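Local coordinates for protein probable aminotransferase (Pseudomonas aeruginosa, PDB 5YKT) that probably acts as a class-III, PLP-dependent aminotransferase and binds 4'-deoxy-4'-aminopyridoxal-5'-phosphate at a site to which both subunits contribute, at residues Val223-Phe228 against Val254-Asp259; Val161-Tyr166 against Thr200-Phe205; Leu7-Val12 against Ala404-Ile409. The protein carries 1 engineered substitution. All coordinates share one frame; numbering follows the deposited sequence.

Contact 1 of 3, residues Val223-Phe228 against Val254-Asp259; sequences VLTEPF and VALIID. With PMP (4'-deoxy-4'-aminopyridoxal-5'-phosphate), chain C.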
loop_
_atom_site.group_PDB
_atom_site.type_symbol
_atom_site.label_atom_id
_atom_site.label_comp_id
_atom_site.label_asym_id
_atom_site.label_seq_id
_atom_site.Cartn_x
_atom_site.Cartn_y
_atom_site.Cartn_z
ATOM N N VAL A 223 6.111 11.226 -18.376
ATOM C CA VAL A 223 6.854 12.080 -17.475
ATOM C C VAL A 223 6.103 12.088 -16.154
ATOM O O VAL A 223 4.889 12.365 -16.123
ATOM C CB VAL A 223 6.947 13.535 -18.007
ATOM C CG1 VAL A 223 7.611 14.433 -16.966
ATOM C CG2 VAL A 223 7.720 13.587 -19.323
ATOM N N LEU A 224 6.807 11.768 -15.068
ATOM C CA LEU A 224 6.214 11.751 -13.733
ATOM C C LEU A 224 6.851 12.881 -12.938
ATOM O O LEU A 224 8.062 12.955 -12.860
ATOM C CB LEU A 224 6.489 10.417 -13.038
ATOM C CG LEU A 224 6.117 10.290 -11.549
ATOM C CD1 LEU A 224 4.628 10.542 -11.344
ATOM C CD2 LEU A 224 6.458 8.909 -11.009
ATOM N N THR A 225 6.034 13.747 -12.337
ATOM C CA THR A 225 6.578 14.890 -11.596
ATOM C C THR A 225 5.587 15.493 -10.627
ATOM O O THR A 225 4.376 15.481 -10.861
ATOM C CB THR A 225 7.023 16.005 -12.568
ATOM O OG1 THR A 225 7.716 17.037 -11.851
ATOM C CG2 THR A 225 5.851 16.614 -13.373
ATOM N N GLU A 226 6.103 16.051 -9.529
ATOM C CA GLU A 226 5.314 17.020 -8.783
ATOM C C GLU A 226 5.258 18.301 -9.629
ATOM O O GLU A 226 6.187 18.582 -10.376
ATOM C CB GLU A 226 5.966 17.366 -7.465
ATOM C CG GLU A 226 6.074 16.239 -6.463
ATOM C CD GLU A 226 6.604 16.760 -5.154
ATOM O OE1 GLU A 226 5.772 17.163 -4.319
ATOM O OE2 GLU A 226 7.852 16.825 -4.994
ATOM N N PRO A 227 4.178 19.080 -9.510
ATOM C CA PRO A 227 4.132 20.363 -10.248
ATOM C C PRO A 227 5.019 21.455 -9.643
ATOM O O PRO A 227 5.299 22.480 -10.293
ATOM C CB PRO A 227 2.660 20.739 -10.175
ATOM C CG PRO A 227 2.171 20.126 -8.884
ATOM C CD PRO A 227 2.962 18.854 -8.694
ATOM N N PHE A 228 5.459 21.225 -8.412
ATOM C CA PHE A 228 6.286 22.122 -7.641
ATOM C C PHE A 228 7.029 21.131 -6.754
ATOM O O PHE A 228 6.377 20.360 -6.031
ATOM C CB PHE A 228 5.326 23.034 -6.865
ATOM C CG PHE A 228 5.964 24.161 -6.123
ATOM C CD1 PHE A 228 6.683 23.933 -4.963
ATOM C CD2 PHE A 228 5.732 25.476 -6.522
ATOM C CE1 PHE A 228 7.235 24.990 -4.269
ATOM C CE2 PHE A 228 6.280 26.542 -5.808
ATOM C CZ PHE A 228 7.027 26.289 -4.682
ATOM N N VAL A 254 3.494 11.811 -25.122
ATOM C CA VAL A 254 3.978 11.307 -23.852
ATOM C C VAL A 254 2.994 11.715 -22.765
ATOM O O VAL A 254 2.568 12.868 -22.726
ATOM C CB VAL A 254 5.385 11.874 -23.553
ATOM C CG1 VAL A 254 5.846 11.524 -22.130
ATOM C CG2 VAL A 254 6.383 11.321 -24.561
ATOM N N ALA A 255 2.624 10.756 -21.907
ATOM C CA ALA A 255 1.710 11.023 -20.784
ATOM C C ALA A 255 2.368 11.944 -19.763
ATOM O O ALA A 255 3.516 11.719 -19.380
ATOM C CB ALA A 255 1.323 9.725 -20.111
ATOM N N LEU A 256 1.637 12.951 -19.311
ATOM C CA LEU A 256 2.077 13.818 -18.240
ATOM C C LEU A 256 1.346 13.449 -16.945
ATOM O O LEU A 256 0.122 13.664 -16.836
ATOM C CB LEU A 256 1.807 15.276 -18.619
ATOM C CG LEU A 256 2.117 16.329 -17.559
ATOM C CD1 LEU A 256 3.584 16.278 -17.169
ATOM C CD2 LEU A 256 1.718 17.717 -18.037
ATOM N N ILE A 257 2.101 12.926 -15.971
ATOM C CA ILE A 257 1.561 12.484 -14.687
ATOM C C ILE A 257 1.960 13.520 -13.637
ATOM O O ILE A 257 3.158 13.724 -13.374
ATOM C CB ILE A 257 2.111 11.115 -14.247
ATOM C CG1 ILE A 257 1.972 10.048 -15.350
ATOM C CG2 ILE A 257 1.412 10.657 -12.961
ATOM C CD1 ILE A 257 2.911 8.875 -15.139
ATOM N N ILE A 258 0.958 14.154 -13.034
ATOM C CA ILE A 258 1.184 15.183 -12.014
ATOM C C ILE A 258 0.866 14.566 -10.638
ATOM O O ILE A 258 -0.278 14.198 -10.353
ATOM C CB ILE A 258 0.339 16.425 -12.298
ATOM C CG1 ILE A 258 0.709 17.043 -13.666
ATOM C CG2 ILE A 258 0.480 17.445 -11.185
ATOM C CD1 ILE A 258 2.109 17.584 -13.746
ATOM N N ASP A 259 1.881 14.521 -9.779
ATOM C CA ASP A 259 1.785 13.923 -8.445
ATOM C C ASP A 259 1.611 15.042 -7.413
ATOM O O ASP A 259 2.559 15.813 -7.155
ATOM C CB ASP A 259 3.050 13.111 -8.189
ATOM C CG ASP A 259 3.081 12.426 -6.834
ATOM O OD1 ASP A 259 2.202 12.668 -5.971
ATOM O OD2 ASP A 259 4.031 11.636 -6.622
HETATM N N1 PMP C . 4.586 11.312 -4.036
HETATM C C2 PMP C . 5.120 12.338 -3.341
HETATM C C2A PMP C . 5.279 13.702 -3.956
HETATM C C3 PMP C . 5.509 12.129 -1.942
HETATM O O3 PMP C . 6.048 13.126 -1.202
HETATM C C4 PMP C . 5.353 10.804 -1.333
HETATM C C4A PMP C . 5.764 10.598 0.098
HETATM N N4A PMP C . 5.132 11.606 0.938
HETATM C C5 PMP C . 4.765 9.762 -2.198
HETATM C C6 PMP C . 4.430 10.077 -3.508
HETATM C C5A PMP C . 4.590 8.355 -1.682
HETATM O O4P PMP C . 3.589 8.291 -0.676
HETATM P P PMP C . 3.567 6.966 0.232
HETATM O O1P PMP C . 4.800 6.962 1.066
HETATM O O2P PMP C . 3.459 5.837 -0.776
HETATM O O3P PMP C . 2.333 7.154 1.064
HETATM O O HOH W 1 3.159 16.718 -4.596
#
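Leu224 swings CG opposite its backbone N (chi1 171°) and Ile257 does the same with its short branch, and with these torsions Leu224 CD1 lies 3.6 Å from Ile257 CG2, one side chain passing slantwise over the other. Asp259, at the end of strand 255-259, also turns CG away from its own N (chi1 -180°), which brings the carboxylate to PMP: Asp259 OD2 sits 2.7 Å from N1 of PMP. His167 and Asn143 hydrogen-bond to that oxygen, while Thr261 bonds OD1, so both carboxylate oxygens are tied down.

Leu224 and Ile257 share the face of the sheet covered by helix 139-154. On the reverse face Thr225 CG2 runs alongside Ile258 CD1 at 3.9 Å, and helix 241-251 packs against Val223 and Leu256. Four N-H to O=C bonds zip the backbones together, from Val223 N to Ala255 O (2.8 Å) through to Asp259 N to Thr225 O (2.9 Å). Pro227 CD rests 3.8 Å from Ile258 CG2. A water donates to Glu226 OE1, itself also hydrogen-bonded to Thr230, and to Asp259 O, bridging the loop after strand 220-225 to the end of strand 255-259. Strand 220-225, helix 241-251 and strand 255-259 form a parallel beta-alpha-beta unit, and an aspartate facing the pyridine nitrogen at a strand end is the hallmark of fold-type I PLP enzymes.

Contact 2 of 3, residues Val161-Tyr166 against Thr200-Phe205; sequences VFNCNY and TRLVEF. With PMP (4'-deoxy-4'-aminopyridoxal-5'-phosphate), chain C.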
loop_
_atom_site.group_PDB
_atom_site.type_symbol
_atom_site.label_atom_id
_atom_site.label_comp_id
_atom_site.label_asym_id
_atom_site.label_seq_id
_atom_site.Cartn_x
_atom_site.Cartn_y
_atom_site.Cartn_z
ATOM N N VAL A 161 11.834 11.129 -15.013
ATOM C CA VAL A 161 11.671 11.730 -13.693
ATOM C C VAL A 161 12.721 12.836 -13.575
ATOM O O VAL A 161 13.642 12.917 -14.392
ATOM C CB VAL A 161 11.797 10.724 -12.531
ATOM C CG1 VAL A 161 10.706 9.668 -12.652
ATOM C CG2 VAL A 161 13.154 10.028 -12.513
ATOM N N PHE A 162 12.580 13.649 -12.539
ATOM C CA PHE A 162 13.457 14.783 -12.339
ATOM C C PHE A 162 14.427 14.507 -11.200
ATOM O O PHE A 162 14.114 13.774 -10.254
ATOM C CB PHE A 162 12.636 16.070 -12.126
ATOM C CG PHE A 162 11.819 16.440 -13.327
ATOM C CD1 PHE A 162 12.420 17.050 -14.396
ATOM C CD2 PHE A 162 10.477 16.113 -13.434
ATOM C CE1 PHE A 162 11.711 17.377 -15.538
ATOM C CE2 PHE A 162 9.759 16.449 -14.584
ATOM C CZ PHE A 162 10.377 17.106 -15.626
ATOM N N ASN A 163 15.622 15.077 -11.307
ATOM C CA ASN A 163 16.649 14.871 -10.301
ATOM C C ASN A 163 16.162 15.367 -8.935
ATOM O O ASN A 163 15.592 16.449 -8.831
ATOM C CB ASN A 163 17.946 15.568 -10.704
ATOM C CG ASN A 163 19.136 15.132 -9.879
ATOM O OD1 ASN A 163 19.240 13.972 -9.475
ATOM N ND2 ASN A 163 20.079 16.046 -9.678
ATOM N N CYS A 164 16.361 14.536 -7.916
ATOM C CA CYS A 164 15.946 14.797 -6.521
ATOM C C CYS A 164 14.434 14.798 -6.327
ATOM O O CYS A 164 13.919 15.379 -5.373
ATOM C CB CYS A 164 16.601 16.060 -5.959
ATOM S SG CYS A 164 18.400 15.992 -6.083
ATOM N N ASN A 165 13.729 14.044 -7.176
ATOM C CA ASN A 165 12.331 13.748 -6.973
ATOM C C ASN A 165 12.100 12.909 -5.723
ATOM O O ASN A 165 13.027 12.299 -5.180
ATOM C CB ASN A 165 11.791 12.947 -8.172
ATOM C CG ASN A 165 12.312 11.511 -8.206
ATOM O OD1 ASN A 165 11.848 10.667 -7.447
ATOM N ND2 ASN A 165 13.285 11.237 -9.083
ATOM N N TYR A 166 10.850 12.840 -5.297
ATOM C CA TYR A 166 10.397 11.674 -4.536
ATOM C C TYR A 166 8.981 11.362 -4.925
ATOM O O TYR A 166 8.124 12.246 -4.909
ATOM C CB TYR A 166 10.483 11.834 -3.018
ATOM C CG TYR A 166 10.248 10.518 -2.278
ATOM C CD1 TYR A 166 11.136 9.462 -2.434
ATOM C CD2 TYR A 166 9.141 10.314 -1.485
ATOM C CE1 TYR A 166 10.944 8.260 -1.779
ATOM C CE2 TYR A 166 8.924 9.103 -0.824
ATOM C CZ TYR A 166 9.827 8.080 -0.975
ATOM O OH TYR A 166 9.609 6.875 -0.321
ATOM N N THR A 200 14.610 4.353 -17.283
ATOM C CA THR A 200 14.500 5.722 -16.798
ATOM C C THR A 200 15.361 6.684 -17.619
ATOM O O THR A 200 16.487 6.363 -17.990
ATOM C CB THR A 200 14.960 5.767 -15.322
ATOM O OG1 THR A 200 14.280 4.757 -14.571
ATOM C CG2 THR A 200 14.707 7.113 -14.706
ATOM N N ARG A 201 14.822 7.879 -17.872
ATOM C CA ARG A 201 15.606 9.011 -18.363
ATOM C C ARG A 201 15.480 10.104 -17.305
ATOM O O ARG A 201 14.377 10.424 -16.861
ATOM C CB ARG A 201 15.106 9.473 -19.732
ATOM C CG ARG A 201 15.438 8.484 -20.826
ATOM C CD ARG A 201 15.087 9.018 -22.232
ATOM N NE ARG A 201 15.402 8.020 -23.256
ATOM C CZ ARG A 201 16.633 7.695 -23.660
ATOM N NH1 ARG A 201 17.722 8.321 -23.204
ATOM N NH2 ARG A 201 16.794 6.737 -24.555
ATOM N N LEU A 202 16.616 10.619 -16.860
ATOM C CA LEU A 202 16.653 11.634 -15.798
ATOM C C LEU A 202 16.958 12.997 -16.398
ATOM O O LEU A 202 17.853 13.131 -17.243
ATOM C CB LEU A 202 17.738 11.254 -14.788
ATOM C CG LEU A 202 17.820 12.098 -13.515
ATOM C CD1 LEU A 202 16.512 12.062 -12.752
ATOM C CD2 LEU A 202 18.999 11.653 -12.633
ATOM N N VAL A 203 16.246 14.017 -15.923
ATOM C CA VAL A 203 16.449 15.397 -16.366
ATOM C C VAL A 203 16.388 16.282 -15.124
ATOM O O VAL A 203 15.771 15.893 -14.118
ATOM C CB VAL A 203 15.321 15.805 -17.356
ATOM C CG1 VAL A 203 15.554 17.175 -17.972
ATOM C CG2 VAL A 203 15.172 14.766 -18.479
ATOM N N GLU A 204 17.015 17.448 -15.165
ATOM C CA GLU A 204 16.771 18.442 -14.105
ATOM C C GLU A 204 15.419 19.120 -14.363
ATOM O O GLU A 204 15.018 19.337 -15.507
ATOM C CB GLU A 204 17.875 19.505 -14.035
ATOM C CG GLU A 204 19.213 19.017 -13.468
ATOM C CD GLU A 204 19.223 18.745 -11.954
ATOM O OE1 GLU A 204 18.226 19.018 -11.242
ATOM O OE2 GLU A 204 20.265 18.245 -11.490
ATOM N N PHE A 205 14.742 19.489 -13.286
ATOM C CA PHE A 205 13.561 20.368 -13.369
ATOM C C PHE A 205 13.932 21.691 -14.033
ATOM O O PHE A 205 15.094 22.100 -13.995
ATOM C CB PHE A 205 13.059 20.612 -11.946
ATOM C CG PHE A 205 11.592 20.933 -11.811
ATOM C CD1 PHE A 205 10.608 20.046 -12.237
ATOM C CD2 PHE A 205 11.189 22.090 -11.125
ATOM C CE1 PHE A 205 9.260 20.328 -12.027
ATOM C CE2 PHE A 205 9.839 22.350 -10.902
ATOM C CZ PHE A 205 8.878 21.474 -11.365
HETATM N N1 PMP C . 4.586 11.312 -4.036
HETATM C C2 PMP C . 5.120 12.338 -3.341
HETATM C C2A PMP C . 5.279 13.702 -3.956
HETATM C C3 PMP C . 5.509 12.129 -1.942
HETATM O O3 PMP C . 6.048 13.126 -1.202
HETATM C C4 PMP C . 5.353 10.804 -1.333
HETATM C C4A PMP C . 5.764 10.598 0.098
HETATM N N4A PMP C . 5.132 11.606 0.938
HETATM C C5 PMP C . 4.765 9.762 -2.198
HETATM C C6 PMP C . 4.430 10.077 -3.508
HETATM C C5A PMP C . 4.590 8.355 -1.682
HETATM O O4P PMP C . 3.589 8.291 -0.676
HETATM P P PMP C . 3.567 6.966 0.232
HETATM O O1P PMP C . 4.800 6.962 1.066
HETATM O O2P PMP C . 3.459 5.837 -0.776
HETATM O O3P PMP C . 2.333 7.154 1.064
HETATM O O HOH W 2 15.621 18.595 -10.690
#
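Val161 pairs with its parallel neighbour through both backbone polar atoms: its N donates to Arg201 O, and its O accepts from Val203 N. Val161 CG2 leans on Leu202 CD1, 3.9 Å away. Phe162 points to the other face of the sheet, where Phe205 drives an edge at its ring in a T-shaped pair. The centroids are 5.4 Å apart, the planes 84° from each other, and Phe205 CD1 stands over the centre of the Phe162 ring.

Asn163 continues the pairing, its N 2.9 Å from Val203 O. Its side chain runs alongside Glu204, and Asn163 ND2 reaches Glu204 OE2 at 2.9 Å from above the carboxylate plane. The glutamate folds back at chi2 (-72°) to meet it, and a water links Asn163 O, Glu204 OE1 and Phe205 N. The chain from Phe162 to Asn165 makes a type II turn, and Asn165 N and ND2 grip Phe162 O from opposite faces of its plane. Tyr166 then arrives at PMP, its ring edge turned to the ligand, with Tyr166 CE2 3.6 Å from PMP C4A. Apolar contacts along the strands thus give way, where the strands end, to polar bonds and a shared water.

Contact 3 of 3, residues Leu7-Val12 against Ala404-Ile409; sequences LDLARV and ARNGLI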
loop_
_atom_site.group_PDB
_atom_site.type_symbol
_atom_site.label_atom_id
_atom_site.label_comp_id
_atom_site.label_asym_id
_atom_site.label_seq_id
_atom_site.Cartn_x
_atom_site.Cartn_y
_atom_site.Cartn_z
ATOM N N LEU A 7 26.395 29.259 9.306
ATOM C CA LEU A 7 26.551 28.803 10.685
ATOM C C LEU A 7 27.900 28.115 10.836
ATOM O O LEU A 7 28.389 27.458 9.911
ATOM C CB LEU A 7 25.444 27.809 11.073
ATOM C CG LEU A 7 23.995 28.285 10.957
ATOM C CD1 LEU A 7 23.049 27.151 11.313
ATOM C CD2 LEU A 7 23.749 29.482 11.857
ATOM N N ASP A 8 28.481 28.254 12.019
ATOM C CA ASP A 8 29.632 27.465 12.421
ATOM C C ASP A 8 29.112 26.081 12.812
ATOM O O ASP A 8 28.443 25.937 13.843
ATOM C CB ASP A 8 30.334 28.134 13.610
ATOM C CG ASP A 8 31.581 27.388 14.075
ATOM O OD1 ASP A 8 31.934 26.338 13.497
ATOM O OD2 ASP A 8 32.212 27.864 15.042
ATOM N N LEU A 9 29.428 25.071 12.000
ATOM C CA LEU A 9 28.971 23.696 12.254
ATOM C C LEU A 9 29.450 23.136 13.596
ATOM O O LEU A 9 28.827 22.225 14.144
ATOM C CB LEU A 9 29.382 22.756 11.108
ATOM C CG LEU A 9 28.652 22.913 9.768
ATOM C CD1 LEU A 9 29.240 21.975 8.726
ATOM C CD2 LEU A 9 27.164 22.656 9.926
ATOM N N ALA A 10 30.552 23.673 14.112
ATOM C CA ALA A 10 31.037 23.361 15.457
ATOM C C ALA A 10 30.120 23.876 16.560
ATOM O O ALA A 10 29.908 23.191 17.570
ATOM C CB ALA A 10 32.439 23.909 15.654
ATOM N N ARG A 11 29.597 25.092 16.396
ATOM C CA ARG A 11 28.605 25.608 17.347
ATOM C C ARG A 11 27.312 24.799 17.247
ATOM O O ARG A 11 26.665 24.552 18.278
ATOM C CB ARG A 11 28.336 27.104 17.143
ATOM C CG ARG A 11 29.514 27.980 17.549
ATOM C CD ARG A 11 29.244 29.446 17.271
ATOM N NE ARG A 11 28.129 29.955 18.072
ATOM C CZ ARG A 11 28.190 30.315 19.356
ATOM N NH1 ARG A 11 29.320 30.218 20.058
ATOM N NH2 ARG A 11 27.089 30.769 19.952
ATOM N N VAL A 12 26.957 24.389 16.030
ATOM C CA VAL A 12 25.761 23.572 15.789
ATOM C C VAL A 12 25.895 22.259 16.549
ATOM O O VAL A 12 24.973 21.854 17.241
ATOM C CB VAL A 12 25.456 23.339 14.290
ATOM C CG1 VAL A 12 24.259 22.439 14.109
ATOM C CG2 VAL A 12 25.203 24.665 13.576
ATOM N N ALA A 404 21.982 22.431 -0.632
ATOM C CA ALA A 404 21.575 23.313 0.469
ATOM C C ALA A 404 20.885 22.595 1.638
ATOM O O ALA A 404 20.199 23.221 2.443
ATOM C CB ALA A 404 20.653 24.374 -0.089
ATOM N N ARG A 405 21.049 21.274 1.714
ATOM C CA ARG A 405 20.508 20.479 2.801
ATOM C C ARG A 405 21.672 20.068 3.696
ATOM O O ARG A 405 22.800 19.921 3.234
ATOM C CB ARG A 405 19.743 19.269 2.243
ATOM C CG ARG A 405 18.494 19.644 1.421
ATOM C CD ARG A 405 17.372 20.264 2.266
ATOM N NE ARG A 405 16.954 19.367 3.348
ATOM C CZ ARG A 405 15.944 18.492 3.311
ATOM N NH1 ARG A 405 15.164 18.365 2.247
ATOM N NH2 ARG A 405 15.717 17.723 4.373
ATOM N N ASN A 406 21.413 19.973 4.993
ATOM C CA ASN A 406 22.437 19.574 5.957
ATOM C C ASN A 406 21.796 18.879 7.133
ATOM O O ASN A 406 21.021 19.491 7.853
ATOM C CB ASN A 406 23.252 20.767 6.423
ATOM C CG ASN A 406 24.405 20.362 7.308
ATOM O OD1 ASN A 406 24.247 20.186 8.522
ATOM N ND2 ASN A 406 25.581 20.186 6.697
ATOM N N GLY A 407 22.132 17.606 7.327
ATOM C CA GLY A 407 21.491 16.785 8.350
ATOM C C GLY A 407 21.704 17.291 9.769
ATOM O O GLY A 407 20.796 17.211 10.586
ATOM N N LEU A 408 22.895 17.811 10.052
ATOM C CA LEU A 408 23.235 18.258 11.401
ATOM C C LEU A 408 22.474 19.519 11.768
ATOM O O LEU A 408 21.902 19.599 12.853
ATOM C CB LEU A 408 24.738 18.510 11.553
ATOM C CG LEU A 408 25.185 19.029 12.924
ATOM C CD1 LEU A 408 24.670 18.157 14.072
ATOM C CD2 LEU A 408 26.700 19.144 12.971
ATOM N N ILE A 409 22.490 20.505 10.879
ATOM C CA ILE A 409 21.759 21.754 11.128
ATOM C C ILE A 409 20.282 21.458 11.274
ATOM O O ILE A 409 19.635 21.976 12.197
ATOM C CB ILE A 409 21.992 22.810 10.027
ATOM C CG1 ILE A 409 23.453 23.271 10.047
ATOM C CG2 ILE A 409 21.057 24.017 10.220
ATOM C CD1 ILE A 409 23.849 24.059 8.825
#
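Ile409 meets Leu7 with both branches and Leu9 with the long one, and its side chain can be followed outward from CB. The short branch, Ile409 CG2, set opposite the backbone N, meets Leu7 CD1 at 3.9 Å. The long branch starts at Ile409 CG1, which lies 3.8 Å from Leu9 CD2 and has Val12 CG2 farther off at 4.2 Å. At the tip, Ile409 CD1 touches both leucines, 3.8 Å from Leu9 CD2 and 4.0 Å from Leu7 CD1.

Two helix starts meet here, each with an N-cap. Asp8 opens helix 9-26 near the N-terminus, its OD1 taking the N-H of Ala10 from above the carboxylate plane. Asn406 opens helix 407-418: Asn406 OD1 accepts from Ile409 N at 3.0 Å in the carbonyl plane, with a nearly straight N-H...O angle of 172°. The cap bonds the very residue whose side chain makes these contacts.

One residue earlier, Leu408 and Val12 lie antiparallel alongside one another, Val12 CG1 touching Leu408 CG at 3.7 Å, while Leu408 CD2 comes to 3.9 Å from Leu9 O. Farther along helix 9-26, Glu13 and Phe16 also touch Leu408, and Leu456 of helix 439-456 packs on Leu7 and Val12.

Overall arrangement
Contacts 1 and 2 belong to one sheet: strands 220-225 and 158-162 are neighbours in it, and Thr225 OG1 touches Phe162 CD2 at 3.3 Å, with Phe205 close by. Both are buried, both rest on parallel backbone pairing, and both end at PMP, contact 1 with a carboxylate at the ring nitrogen and contact 2 with a tyrosine edge. Contact 2 lies at the outer strand 200-203, where some residues are partly exposed, and adds an aromatic pair and an amide-carboxylate bond to aliphatic packing. Contact 3 is a different thing: helix starts near the surface, joined mainly by aliphatic side chains, its centre about 33 Å from that of contact 1 and about 27 Å from that of contact 2.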